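Local coordinates for neural-cadherin (Drosophila melanogaster, PDB 3UBH), which mediates calcium-dependent, preferentially homophilic cell adhesion, here represented by a four-domain piece of its ectodomain, at residues 228-233 / 317-322; 288-293 / 311-316; 323-328 / 346-351; 359-364 / 399-404. All blocks are in the same frame, centred on the assembly; numbering follows the deposited sequence.

Contact 1 of 4, residues 228-233 / 317-322. With CA (calcium ion), chain F; CA (calcium ion), chain E; CA (calcium ion), chain G.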
loop_
_atom_site.group_PDB
_atom_site.type_symbol
_atom_site.label_atom_id
_atom_site.label_comp_id
_atom_site.label_asym_id
_atom_site.label_seq_id
_atom_site.Cartn_x
_atom_site.Cartn_y
_atom_site.Cartn_z
ATOM N N ILE A 228 -6.572 -6.109 -9.871
ATOM C CA ILE A 228 -7.194 -7.425 -9.718
ATOM C C ILE A 228 -6.423 -8.511 -10.457
ATOM O O ILE A 228 -5.741 -8.220 -11.439
ATOM C CB ILE A 228 -8.672 -7.428 -10.180
ATOM C CG1 ILE A 228 -8.787 -7.101 -11.678
ATOM C CG2 ILE A 228 -9.513 -6.477 -9.312
ATOM C CD1 ILE A 228 -10.199 -7.227 -12.238
ATOM N N PRO A 229 -6.506 -9.767 -9.982
ATOM C CA PRO A 229 -5.812 -10.838 -10.694
ATOM C C PRO A 229 -6.577 -11.336 -11.919
ATOM O O PRO A 229 -7.810 -11.350 -11.918
ATOM C CB PRO A 229 -5.701 -11.942 -9.640
ATOM C CG PRO A 229 -6.872 -11.743 -8.756
ATOM C CD PRO A 229 -7.197 -10.263 -8.774
ATOM N N GLU A 230 -5.829 -11.758 -12.940
ATOM C CA GLU A 230 -6.374 -12.293 -14.196
ATOM C C GLU A 230 -7.335 -13.478 -14.045
ATOM O O GLU A 230 -8.087 -13.797 -14.968
ATOM C CB GLU A 230 -5.231 -12.681 -15.155
ATOM C CG GLU A 230 -4.464 -13.953 -14.776
ATOM C CD GLU A 230 -3.622 -14.528 -15.913
ATOM O OE1 GLU A 230 -4.029 -14.424 -17.089
ATOM O OE2 GLU A 230 -2.549 -15.108 -15.631
ATOM N N ASN A 231 -7.307 -14.130 -12.892
ATOM C CA ASN A 231 -8.077 -15.346 -12.704
ATOM C C ASN A 231 -9.333 -15.135 -11.874
ATOM O O ASN A 231 -9.971 -16.102 -11.446
ATOM C CB ASN A 231 -7.208 -16.428 -12.056
ATOM C CG ASN A 231 -6.844 -16.108 -10.609
ATOM O OD1 ASN A 231 -6.926 -14.958 -10.158
ATOM N ND2 ASN A 231 -6.434 -17.131 -9.877
ATOM N N GLN A 232 -9.695 -13.882 -11.642
ATOM C CA GLN A 232 -10.775 -13.631 -10.713
ATOM C C GLN A 232 -12.154 -13.733 -11.386
ATOM O O GLN A 232 -12.340 -13.238 -12.495
ATOM C CB GLN A 232 -10.519 -12.342 -9.947
ATOM C CG GLN A 232 -11.334 -11.138 -10.294
ATOM C CD GLN A 232 -11.465 -10.276 -9.080
ATOM O OE1 GLN A 232 -10.492 -10.069 -8.349
ATOM N NE2 GLN A 232 -12.668 -9.807 -8.819
ATOM N N LYS A 233 -13.093 -14.403 -10.714
ATOM C CA LYS A 233 -14.322 -14.906 -11.353
ATOM C C LYS A 233 -15.272 -13.820 -11.852
ATOM O O LYS A 233 -15.295 -12.712 -11.319
ATOM C CB LYS A 233 -15.062 -15.892 -10.432
ATOM N N VAL A 317 -1.115 -14.389 -13.146
ATOM C CA VAL A 317 -1.066 -15.556 -12.271
ATOM C C VAL A 317 -0.414 -16.697 -13.039
ATOM O O VAL A 317 -0.438 -16.719 -14.273
ATOM C CB VAL A 317 -2.460 -15.981 -11.702
ATOM C CG1 VAL A 317 -3.215 -14.766 -11.162
ATOM C CG2 VAL A 317 -3.292 -16.759 -12.735
ATOM N N ASN A 318 0.178 -17.631 -12.308
ATOM C CA ASN A 318 0.859 -18.754 -12.921
ATOM C C ASN A 318 -0.155 -19.778 -13.420
ATOM O O ASN A 318 -0.273 -20.870 -12.861
ATOM C CB ASN A 318 1.845 -19.387 -11.932
ATOM C CG ASN A 318 2.727 -20.438 -12.575
ATOM O OD1 ASN A 318 3.282 -20.228 -13.657
ATOM N ND2 ASN A 318 2.865 -21.582 -11.911
ATOM N N ASP A 319 -0.895 -19.416 -14.463
ATOM C CA ASP A 319 -1.890 -20.327 -15.045
ATOM C C ASP A 319 -1.340 -21.175 -16.199
ATOM O O ASP A 319 -2.064 -21.982 -16.782
ATOM C CB ASP A 319 -3.204 -19.605 -15.437
ATOM C CG ASP A 319 -2.983 -18.356 -16.284
ATOM O OD1 ASP A 319 -1.827 -18.020 -16.610
ATOM O OD2 ASP A 319 -3.982 -17.685 -16.630
ATOM N N ASN A 320 -0.061 -21.013 -16.513
ATOM C CA ASN A 320 0.527 -21.782 -17.606
ATOM C C ASN A 320 1.679 -22.689 -17.201
ATOM O O ASN A 320 2.562 -22.286 -16.440
ATOM C CB ASN A 320 0.929 -20.857 -18.752
ATOM C CG ASN A 320 -0.259 -20.420 -19.575
ATOM O OD1 ASN A 320 -0.785 -21.188 -20.383
ATOM N ND2 ASN A 320 -0.696 -19.182 -19.371
ATOM N N ALA A 321 1.657 -23.918 -17.707
ATOM C CA ALA A 321 2.767 -24.844 -17.505
ATOM C C ALA A 321 3.782 -24.768 -18.658
ATOM O O ALA A 321 3.398 -24.517 -19.806
ATOM C CB ALA A 321 2.246 -26.257 -17.329
ATOM N N PRO A 322 5.087 -24.963 -18.358
ATOM C CA PRO A 322 6.083 -24.999 -19.442
ATOM C C PRO A 322 5.721 -26.075 -20.470
ATOM O O PRO A 322 5.355 -27.180 -20.068
ATOM C CB PRO A 322 7.377 -25.379 -18.715
ATOM C CG PRO A 322 7.172 -24.939 -17.301
ATOM C CD PRO A 322 5.709 -25.142 -17.028
HETATM CA CA CA F . -0.436 -15.942 -16.504
HETATM CA CA CA E . -4.034 -16.579 -18.505
HETATM CA CA CA G . 4.179 -20.780 -15.723
#

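Contact 2 of 4, residues 288-293 / 311-316. With CA (calcium ion), chain F.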
loop_
_atom_site.group_PDB
_atom_site.type_symbol
_atom_site.label_atom_id
_atom_site.label_comp_id
_atom_site.label_asym_id
_atom_site.label_seq_id
_atom_site.Cartn_x
_atom_site.Cartn_y
_atom_site.Cartn_z
ATOM N N PRO A 288 -5.358 -5.212 -22.872
ATOM C CA PRO A 288 -4.256 -4.529 -22.201
ATOM C C PRO A 288 -4.083 -5.015 -20.760
ATOM O O PRO A 288 -4.931 -5.749 -20.243
ATOM C CB PRO A 288 -4.711 -3.072 -22.199
ATOM C CG PRO A 288 -6.183 -3.162 -22.113
ATOM C CD PRO A 288 -6.562 -4.363 -22.939
ATOM N N HIS A 289 -2.989 -4.596 -20.128
ATOM C CA HIS A 289 -2.737 -4.875 -18.718
ATOM C C HIS A 289 -3.284 -3.771 -17.817
ATOM O O HIS A 289 -3.533 -3.987 -16.622
ATOM C CB HIS A 289 -1.243 -5.067 -18.483
ATOM C CG HIS A 289 -0.691 -6.294 -19.133
ATOM N ND1 HIS A 289 0.624 -6.400 -19.527
ATOM C CD2 HIS A 289 -1.281 -7.466 -19.469
ATOM C CE1 HIS A 289 0.825 -7.589 -20.066
ATOM N NE2 HIS A 289 -0.315 -8.254 -20.044
ATOM N N VAL A 290 -3.464 -2.591 -18.404
ATOM C CA VAL A 290 -4.042 -1.449 -17.719
ATOM C C VAL A 290 -5.317 -1.036 -18.460
ATOM O O VAL A 290 -5.301 -0.826 -19.670
ATOM C CB VAL A 290 -3.012 -0.288 -17.634
ATOM C CG1 VAL A 290 -3.650 1.005 -17.132
ATOM C CG2 VAL A 290 -1.811 -0.696 -16.761
ATOM N N TYR A 291 -6.421 -0.956 -17.730
ATOM C CA TYR A 291 -7.711 -0.571 -18.294
ATOM C C TYR A 291 -8.107 0.843 -17.859
ATOM O O TYR A 291 -8.419 1.062 -16.683
ATOM C CB TYR A 291 -8.782 -1.549 -17.821
ATOM C CG TYR A 291 -8.819 -2.861 -18.560
ATOM C CD1 TYR A 291 -7.842 -3.842 -18.355
ATOM C CD2 TYR A 291 -9.851 -3.140 -19.448
ATOM C CE1 TYR A 291 -7.888 -5.061 -19.046
ATOM C CE2 TYR A 291 -9.907 -4.349 -20.133
ATOM C CZ TYR A 291 -8.928 -5.303 -19.929
ATOM O OH TYR A 291 -9.005 -6.493 -20.625
ATOM N N SER A 292 -8.090 1.799 -18.790
ATOM C CA SER A 292 -8.474 3.185 -18.488
ATOM C C SER A 292 -9.960 3.392 -18.757
ATOM O O SER A 292 -10.391 3.441 -19.908
ATOM C CB SER A 292 -7.653 4.182 -19.313
ATOM O OG SER A 292 -6.274 3.851 -19.314
ATOM N N LEU A 293 -10.742 3.509 -17.689
ATOM C CA LEU A 293 -12.191 3.638 -17.816
ATOM C C LEU A 293 -12.719 5.001 -17.364
ATOM O O LEU A 293 -12.132 5.663 -16.502
ATOM C CB LEU A 293 -12.908 2.508 -17.070
ATOM C CG LEU A 293 -12.455 1.070 -17.361
ATOM C CD1 LEU A 293 -13.262 0.058 -16.562
ATOM C CD2 LEU A 293 -12.535 0.748 -18.848
ATOM N N THR A 311 -9.095 3.394 -13.201
ATOM C CA THR A 311 -7.999 2.599 -13.738
ATOM C C THR A 311 -7.967 1.226 -13.075
ATOM O O THR A 311 -8.017 1.125 -11.850
ATOM C CB THR A 311 -6.657 3.345 -13.567
ATOM O OG1 THR A 311 -6.756 4.614 -14.221
ATOM C CG2 THR A 311 -5.496 2.572 -14.177
ATOM N N ILE A 312 -7.901 0.180 -13.899
ATOM C CA ILE A 312 -7.809 -1.206 -13.428
ATOM C C ILE A 312 -6.558 -1.897 -14.000
ATOM O O ILE A 312 -6.383 -1.978 -15.222
ATOM C CB ILE A 312 -9.105 -2.000 -13.775
ATOM C CG1 ILE A 312 -10.253 -1.554 -12.865
ATOM C CG2 ILE A 312 -8.892 -3.494 -13.630
ATOM C CD1 ILE A 312 -11.634 -1.821 -13.406
ATOM N N ARG A 313 -5.682 -2.364 -13.110
ATOM C CA ARG A 313 -4.500 -3.138 -13.511
ATOM C C ARG A 313 -4.768 -4.607 -13.275
ATOM O O ARG A 313 -5.270 -5.006 -12.228
ATOM C CB ARG A 313 -3.226 -2.702 -12.758
ATOM C CG ARG A 313 -2.686 -1.339 -13.177
ATOM C CD ARG A 313 -1.566 -0.835 -12.255
ATOM N NE ARG A 313 -1.601 0.625 -12.089
ATOM C CZ ARG A 313 -1.040 1.500 -12.927
ATOM N NH1 ARG A 313 -0.388 1.077 -14.008
ATOM N NH2 ARG A 313 -1.130 2.800 -12.692
ATOM N N VAL A 314 -4.440 -5.411 -14.270
ATOM C CA VAL A 314 -4.627 -6.850 -14.179
ATOM C C VAL A 314 -3.257 -7.473 -13.996
ATOM O O VAL A 314 -2.296 -7.053 -14.639
ATOM C CB VAL A 314 -5.322 -7.404 -15.429
ATOM C CG1 VAL A 314 -5.793 -8.810 -15.180
ATOM C CG2 VAL A 314 -6.503 -6.516 -15.815
ATOM N N THR A 315 -3.167 -8.451 -13.100
ATOM C CA THR A 315 -1.892 -9.099 -12.775
ATOM C C THR A 315 -1.789 -10.534 -13.271
ATOM O O THR A 315 -2.790 -11.238 -13.402
ATOM C CB THR A 315 -1.604 -9.078 -11.260
ATOM O OG1 THR A 315 -2.813 -9.350 -10.542
ATOM C CG2 THR A 315 -1.058 -7.714 -10.833
ATOM N N ASP A 316 -0.556 -10.948 -13.548
ATOM C CA ASP A 316 -0.240 -12.293 -14.013
ATOM C C ASP A 316 -0.403 -13.302 -12.873
ATOM O O ASP A 316 0.078 -13.086 -11.760
ATOM C CB ASP A 316 1.197 -12.301 -14.572
ATOM C CG ASP A 316 1.690 -13.692 -14.980
ATOM O OD1 ASP A 316 0.907 -14.505 -15.524
ATOM O OD2 ASP A 316 2.891 -13.966 -14.777
HETATM CA CA CA F . -0.436 -15.942 -16.504
#

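Contact 3 of 4, residues 323-328 / 346-351. With CA (calcium ion), chain G.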
loop_
_atom_site.group_PDB
_atom_site.type_symbol
_atom_site.label_atom_id
_atom_site.label_comp_id
_atom_site.label_asym_id
_atom_site.label_seq_id
_atom_site.Cartn_x
_atom_site.Cartn_y
_atom_site.Cartn_z
ATOM N N LYS A 323 5.774 -25.750 -21.766
ATOM C CA LYS A 323 5.548 -26.757 -22.827
ATOM C C LYS A 323 6.804 -26.991 -23.647
ATOM O O LYS A 323 7.390 -26.037 -24.169
ATOM C CB LYS A 323 4.425 -26.364 -23.795
ATOM C CG LYS A 323 3.149 -25.758 -23.195
ATOM C CD LYS A 323 1.954 -26.046 -24.133
ATOM C CE LYS A 323 1.138 -24.799 -24.488
ATOM N NZ LYS A 323 0.307 -24.267 -23.364
ATOM N N PHE A 324 7.203 -28.254 -23.766
ATOM C CA PHE A 324 8.330 -28.632 -24.609
ATOM C C PHE A 324 7.951 -28.461 -26.074
ATOM O O PHE A 324 6.819 -28.743 -26.452
ATOM C CB PHE A 324 8.765 -30.075 -24.322
ATOM C CG PHE A 324 9.505 -30.236 -23.014
ATOM C CD1 PHE A 324 8.834 -30.625 -21.859
ATOM C CD2 PHE A 324 10.874 -29.987 -22.933
ATOM C CE1 PHE A 324 9.512 -30.749 -20.643
ATOM C CE2 PHE A 324 11.562 -30.119 -21.723
ATOM C CZ PHE A 324 10.879 -30.504 -20.581
ATOM N N GLU A 325 8.896 -27.992 -26.887
ATOM C CA GLU A 325 8.662 -27.753 -28.314
ATOM C C GLU A 325 8.299 -29.033 -29.073
ATOM O O GLU A 325 7.560 -28.986 -30.061
ATOM C CB GLU A 325 9.891 -27.117 -28.965
ATOM C CG GLU A 325 10.333 -25.773 -28.369
ATOM C CD GLU A 325 11.589 -25.203 -29.049
ATOM O OE1 GLU A 325 12.510 -25.993 -29.384
ATOM O OE2 GLU A 325 11.654 -23.956 -29.242
ATOM N N LEU A 326 8.824 -30.170 -28.620
ATOM C CA LEU A 326 8.489 -31.464 -29.205
ATOM C C LEU A 326 7.722 -32.310 -28.176
ATOM O O LEU A 326 7.826 -32.057 -26.971
ATOM C CB LEU A 326 9.759 -32.172 -29.686
ATOM C CG LEU A 326 10.760 -31.417 -30.581
ATOM C CD1 LEU A 326 11.874 -32.333 -31.060
ATOM C CD2 LEU A 326 10.092 -30.761 -31.778
ATOM N N PRO A 327 6.911 -33.284 -28.638
ATOM C CA PRO A 327 6.262 -34.186 -27.672
ATOM C C PRO A 327 7.214 -35.217 -27.060
ATOM O O PRO A 327 6.939 -35.754 -25.995
ATOM C CB PRO A 327 5.185 -34.884 -28.509
ATOM C CG PRO A 327 5.692 -34.832 -29.904
ATOM C CD PRO A 327 6.501 -33.572 -30.026
ATOM N N ASP A 328 8.303 -35.516 -27.750
ATOM C CA ASP A 328 9.341 -36.401 -27.205
ATOM C C ASP A 328 10.657 -36.217 -27.947
ATOM O O ASP A 328 10.682 -35.698 -29.060
ATOM C CB ASP A 328 8.905 -37.874 -27.196
ATOM C CG ASP A 328 8.516 -38.372 -28.559
ATOM O OD1 ASP A 328 9.308 -39.149 -29.154
ATOM O OD2 ASP A 328 7.422 -37.989 -29.031
ATOM N N ARG A 346 19.836 -31.531 -27.204
ATOM C CA ARG A 346 19.348 -30.324 -26.572
ATOM C C ARG A 346 17.822 -30.357 -26.525
ATOM O O ARG A 346 17.160 -30.830 -27.457
ATOM C CB ARG A 346 19.835 -29.092 -27.333
ATOM C CG ARG A 346 19.837 -27.816 -26.513
ATOM C CD ARG A 346 19.770 -26.613 -27.432
ATOM N NE ARG A 346 19.835 -25.345 -26.705
ATOM C CZ ARG A 346 20.922 -24.578 -26.606
ATOM N NH1 ARG A 346 22.066 -24.936 -27.187
ATOM N NH2 ARG A 346 20.866 -23.438 -25.926
ATOM N N VAL A 347 17.280 -29.834 -25.433
ATOM C CA VAL A 347 15.853 -29.838 -25.151
ATOM C C VAL A 347 15.398 -28.398 -24.875
ATOM O O VAL A 347 16.170 -27.598 -24.343
ATOM C CB VAL A 347 15.616 -30.765 -23.964
ATOM C CG1 VAL A 347 14.680 -30.180 -22.964
ATOM C CG2 VAL A 347 15.144 -32.099 -24.443
ATOM N N LYS A 348 14.171 -28.049 -25.262
ATOM C CA LYS A 348 13.639 -26.715 -24.969
ATOM C C LYS A 348 12.137 -26.694 -24.682
ATOM O O LYS A 348 11.357 -27.407 -25.315
ATOM C CB LYS A 348 13.976 -25.727 -26.086
ATOM C CG LYS A 348 13.941 -24.270 -25.653
ATOM C CD LYS A 348 13.996 -23.345 -26.855
ATOM C CE LYS A 348 14.247 -21.916 -26.440
ATOM N NZ LYS A 348 15.113 -21.241 -27.440
ATOM N N ALA A 349 11.754 -25.853 -23.721
ATOM C CA ALA A 349 10.364 -25.693 -23.303
ATOM C C ALA A 349 10.049 -24.219 -23.094
ATOM O O ALA A 349 10.925 -23.439 -22.699
ATOM C CB ALA A 349 10.090 -26.483 -22.030
ATOM N N MET A 350 8.796 -23.847 -23.355
ATOM C CA MET A 350 8.365 -22.456 -23.289
ATOM C C MET A 350 7.165 -22.298 -22.368
ATOM O O MET A 350 6.338 -23.203 -22.258
ATOM C CB MET A 350 8.033 -21.938 -24.688
ATOM C CG MET A 350 9.254 -21.689 -25.570
ATOM S SD MET A 350 10.199 -20.218 -25.091
ATOM C CE MET A 350 11.405 -20.871 -23.918
ATOM N N ASP A 351 7.080 -21.137 -21.719
ATOM C CA ASP A 351 6.044 -20.850 -20.731
ATOM C C ASP A 351 5.422 -19.490 -21.028
ATOM O O ASP A 351 6.125 -18.489 -21.111
ATOM C CB ASP A 351 6.657 -20.865 -19.322
ATOM C CG ASP A 351 5.608 -20.898 -18.203
ATOM O OD1 ASP A 351 4.565 -20.206 -18.296
ATOM O OD2 ASP A 351 5.841 -21.605 -17.193
HETATM CA CA CA G . 4.179 -20.780 -15.723
#

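Contact 4 of 4, residues 359-364 / 399-404. With CA (calcium ion), chain G.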
loop_
_atom_site.group_PDB
_atom_site.type_symbol
_atom_site.label_atom_id
_atom_site.label_comp_id
_atom_site.label_asym_id
_atom_site.label_seq_id
_atom_site.Cartn_x
_atom_site.Cartn_y
_atom_site.Cartn_z
ATOM N N GLU A 359 10.042 -18.561 -15.495
ATOM C CA GLU A 359 11.429 -18.965 -15.285
ATOM C C GLU A 359 11.486 -20.491 -15.248
ATOM O O GLU A 359 10.717 -21.123 -14.519
ATOM C CB GLU A 359 11.938 -18.391 -13.964
ATOM C CG GLU A 359 13.450 -18.256 -13.854
ATOM C CD GLU A 359 13.958 -16.913 -14.344
ATOM O OE1 GLU A 359 15.086 -16.881 -14.887
ATOM O OE2 GLU A 359 13.242 -15.893 -14.180
ATOM N N ILE A 360 12.401 -21.077 -16.015
ATOM C CA ILE A 360 12.396 -22.526 -16.248
ATOM C C ILE A 360 13.653 -23.268 -15.756
ATOM O O ILE A 360 14.788 -22.949 -16.142
ATOM C CB ILE A 360 12.141 -22.839 -17.743
ATOM C CG1 ILE A 360 10.728 -22.414 -18.137
ATOM C CG2 ILE A 360 12.356 -24.324 -18.043
ATOM C CD1 ILE A 360 10.576 -22.155 -19.619
ATOM N N GLU A 361 13.426 -24.262 -14.905
ATOM C CA GLU A 361 14.479 -25.153 -14.473
ATOM C C GLU A 361 14.248 -26.502 -15.151
ATOM O O GLU A 361 13.103 -26.854 -15.459
ATOM C CB GLU A 361 14.453 -25.303 -12.955
ATOM C CG GLU A 361 15.770 -25.779 -12.361
ATOM C CD GLU A 361 15.593 -26.699 -11.152
ATOM O OE1 GLU A 361 14.562 -26.588 -10.431
ATOM O OE2 GLU A 361 16.502 -27.538 -10.929
ATOM N N TYR A 362 15.328 -27.243 -15.396
ATOM C CA TYR A 362 15.232 -28.558 -16.044
ATOM C C TYR A 362 15.732 -29.694 -15.160
ATOM O O TYR A 362 16.782 -29.585 -14.511
ATOM C CB TYR A 362 16.008 -28.594 -17.357
ATOM C CG TYR A 362 15.447 -27.738 -18.463
ATOM C CD1 TYR A 362 16.045 -26.526 -18.801
ATOM C CD2 TYR A 362 14.325 -28.139 -19.182
ATOM C CE1 TYR A 362 15.538 -25.730 -19.822
ATOM C CE2 TYR A 362 13.809 -27.339 -20.213
ATOM C CZ TYR A 362 14.423 -26.137 -20.522
ATOM O OH TYR A 362 13.927 -25.352 -21.536
ATOM N N LEU A 363 14.979 -30.792 -15.155
ATOM C CA LEU A 363 15.362 -31.999 -14.424
ATOM C C LEU A 363 15.312 -33.234 -15.328
ATOM O O LEU A 363 14.722 -33.210 -16.413
ATOM C CB LEU A 363 14.462 -32.207 -13.198
ATOM C CG LEU A 363 14.051 -31.002 -12.345
ATOM C CD1 LEU A 363 12.927 -31.386 -11.392
ATOM C CD2 LEU A 363 15.221 -30.451 -11.573
ATOM N N VAL A 364 15.926 -34.315 -14.860
ATOM C CA VAL A 364 15.960 -35.578 -15.589
ATOM C C VAL A 364 15.762 -36.736 -14.602
ATOM O O VAL A 364 16.341 -36.729 -13.514
ATOM C CB VAL A 364 17.278 -35.679 -16.365
ATOM C CG1 VAL A 364 17.673 -37.103 -16.591
ATOM C CG2 VAL A 364 17.157 -34.937 -17.692
ATOM N N LYS A 399 10.281 -27.158 -15.107
ATOM C CA LYS A 399 9.545 -26.748 -13.915
ATOM C C LYS A 399 9.701 -25.242 -13.782
ATOM O O LYS A 399 10.836 -24.744 -13.755
ATOM C CB LYS A 399 10.179 -27.444 -12.711
ATOM C CG LYS A 399 9.490 -27.303 -11.371
ATOM C CD LYS A 399 10.534 -27.456 -10.256
ATOM C CE LYS A 399 10.224 -28.627 -9.318
ATOM N NZ LYS A 399 9.131 -28.357 -8.334
ATOM N N ASP A 400 8.591 -24.510 -13.715
ATOM C CA ASP A 400 8.680 -23.057 -13.549
ATOM C C ASP A 400 8.935 -22.670 -12.097
ATOM O O ASP A 400 8.941 -23.530 -11.209
ATOM C CB ASP A 400 7.462 -22.311 -14.143
ATOM C CG ASP A 400 6.172 -22.518 -13.344
ATOM O OD1 ASP A 400 6.212 -22.545 -12.095
ATOM O OD2 ASP A 400 5.101 -22.625 -13.979
ATOM N N LYS A 401 9.144 -21.378 -11.860
ATOM C CA LYS A 401 9.383 -20.872 -10.509
ATOM C C LYS A 401 8.155 -20.163 -9.921
ATOM O O LYS A 401 8.282 -19.250 -9.101
ATOM C CB LYS A 401 10.623 -19.969 -10.474
ATOM C CG LYS A 401 11.931 -20.667 -10.866
ATOM C CD LYS A 401 13.155 -19.894 -10.361
ATOM C CE LYS A 401 14.450 -20.352 -11.034
ATOM N NZ LYS A 401 14.714 -21.812 -10.865
ATOM N N GLY A 402 6.970 -20.606 -10.333
ATOM C CA GLY A 402 5.710 -20.064 -9.819
ATOM C C GLY A 402 5.361 -20.595 -8.444
ATOM O O GLY A 402 6.030 -21.486 -7.919
ATOM N N GLU A 403 4.306 -20.051 -7.855
ATOM C CA GLU A 403 3.904 -20.446 -6.512
ATOM C C GLU A 403 2.406 -20.770 -6.434
ATOM O O GLU A 403 1.582 -19.870 -6.264
ATOM C CB GLU A 403 4.326 -19.378 -5.490
ATOM C CG GLU A 403 4.282 -19.820 -4.012
ATOM C CD GLU A 403 4.678 -21.290 -3.780
ATOM O OE1 GLU A 403 5.809 -21.708 -4.142
ATOM O OE2 GLU A 403 3.840 -22.030 -3.217
ATOM N N PRO A 404 2.050 -22.067 -6.548
ATOM C CA PRO A 404 2.953 -23.222 -6.669
ATOM C C PRO A 404 3.471 -23.445 -8.101
ATOM O O PRO A 404 2.835 -22.990 -9.062
ATOM C CB PRO A 404 2.073 -24.392 -6.229
ATOM C CG PRO A 404 0.683 -23.977 -6.598
ATOM C CD PRO A 404 0.631 -22.473 -6.564
HETATM CA CA CA G . 4.179 -20.780 -15.723
#

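Contact 1 of 4, residues 228-233 / 317-322
Pro229, at the end of its strand, lays CB against CG1 of Val317 (4.1 Å), an apolar touch beside the calcium site. Glu230 follows, its carboxylate reaching two ions and a backbone N-H. CG sits between the backbone N and the carbonyl carbon (chi1 73°) and the extended chain delivers both oxygens to metal: OE1 of Glu230 binds one calcium at 2.6 Å and OE2 a second at 2.4 Å. Phe282 gives Glu230 OE1 a further partner. Asp319 bridges the same two ions from the opposite direction, its carboxylate plane turned 64° from that of Glu230, while Val317 O joins at the second ion. Val317 N also donates to OE2 of Glu230 (3.0 Å), on the anti side, tilted out of the carboxylate plane. Asn318 and Asn320 carry 317-322 on to a third calcium. Asn231 sets its amide across the CG1 methyl of Val317. Two carboxylates this close would be expected to repel each other without calcium, consistent with a linker that calcium makes rigid.

Contact 2 of 4, residues 288-293 / 311-316
Ile312 O takes the shortest backbone bond between these antiparallel beta-hairpin segments, 2.7 Å from Tyr291 N, and CA of Val290 adds a CA-H...O contact to the same oxygen. Tyr291 and Ile312 form a hydrogen-bonded pair, completed by Ile312 N to Tyr291 O, and a further bond runs from Val314 N to His289 O at 2.9 Å. The strands belong to the Greek-key beta sandwich of a cadherin domain. On the face carrying Tyr291, Ile312 and Val314, side chains turn into the buried interior. Tyr291 CG lies beside its own backbone N (chi1 -79°), which swings the ring along the neighbouring strand until CE1 meets CG2 of Val314 at 3.8 Å; CG of Pro288 covers one ring face over its centre, and Phe265 meets the ring edge-to-face. Leu293 CD1 reaches CD1 of Ile312 at 4.0 Å. The other face is more open to solvent: Val290 and Arg313 run side by side in the same direction, and Glu225 forms a salt bridge with the arginine. Beyond the strand, Asp316 binds calcium through OD1. Next to the Arg313 pairing, CG1 of Val290 touches CG2 of Thr311 at 3.8 Å.

Contact 3 of 4, residues 323-328 / 346-351
With chi1 at -74° and chi2 at 96°, Phe324 turns its ring back across the partner strand, where Ala349 CB lies over one face, 3.9 Å from the ring centroid, in a CH-pi contact. CG1 of Val347 comes instead to the ring edge, 3.4 Å from CE2 of Phe324. Phe324 and Ala349 form a non-hydrogen-bonded antiparallel pair, and the bonds lie to either side of it. Lys323 and Met350 exchange two: Lys323 N to Met350 O at 2.7 Å, and Met350 N to Lys323 O. Past the pair, Glu325 N donates to Lys348 O at 3.0 Å. Glu325 then lays its carboxylate over the aliphatic part of Lys348, OE2 of Glu325 lying 3.4 Å from CD of Lys348, while Lys348 NZ stays 4.8 Å from Glu325 OE2. Val396, Ala398, Tyr329 and Tyr362 also touch the Phe324 ring. The short strand 323-324 forms one edge of a four-stranded antiparallel sheet of the last cadherin domain here. Asp351, just beyond the pairing, grips a calcium through both carboxylate oxygens. The Phe324 packing and backbone bonds therefore tie the chain leaving the linker to the strand that delivers this metal ligand.

Contact 4 of 4, residues 359-364 / 399-404
Backbone bonds come first: Glu361 and Lys399 form a hydrogen-bonded antiparallel pair, with Glu361 N to Lys399 O and Lys399 N to Glu361 O both 2.9 Å long and nearly straight, at 174° and 170°. Towards the linker, Glu359 O meets CA of Asp400 in a CA-H...O contact of 3.0 Å.

Side-chain packing is largely aliphatic. The CB and CG methylenes of Glu359 lie against the shaft of Lys401, with CG of Glu359 3.7 Å from CE of the lysine as the two chains pass at a slant. Glu361 and Lys399 run alongside each other, pointing the same way. Opposite charges are near but not in contact: Glu361 OE1 stands 4.8 Å from NZ of Lys401, which could give only a long-range attraction.

OD2 of Asp400 binds calcium at 2.7 Å, while OD1 accepts the turn bond. CG of Asp400 lies between the backbone N and the carbonyl carbon (chi1 71°), which turns the carboxylate from the strand towards the ion. OD1 of Asp400 accepts from Gly402 N at 2.7 Å, from above the carboxylate plane, and from Lys406 N as well. Asn318, Asn320, Asp351, Asp353 and Asn357 complete the ion's shell. Strand pairing next to an Asx turn at a metal-binding aspartate here contributes a ligand from the C-terminal domain to an interdomain calcium site of the cadherin type.

In the fold
Two successive cadherin domains and the calcium linker between them hold all four contacts. Contact 2 comes within the chain span enclosed by contact 1, and their centres are 14 Å apart; strands 224-229 and 305-315, neighbours in one mixed sheet, connect them. Contacts 3 and 4 follow in the next domain, their centres 13 Å apart, one in the sheet containing 323-324 and 343-350, the other in that containing 360-364 and 391-400. A hydrogen bond between Ala349 N and Tyr362 OH joins these two sheets. Contacts 1, 3 and 4 share one calcium, contacts 1 and 2 another. Ligands from strand ends and adjoining loops thus converge, illustrating how bound ions can fix one domain against the next.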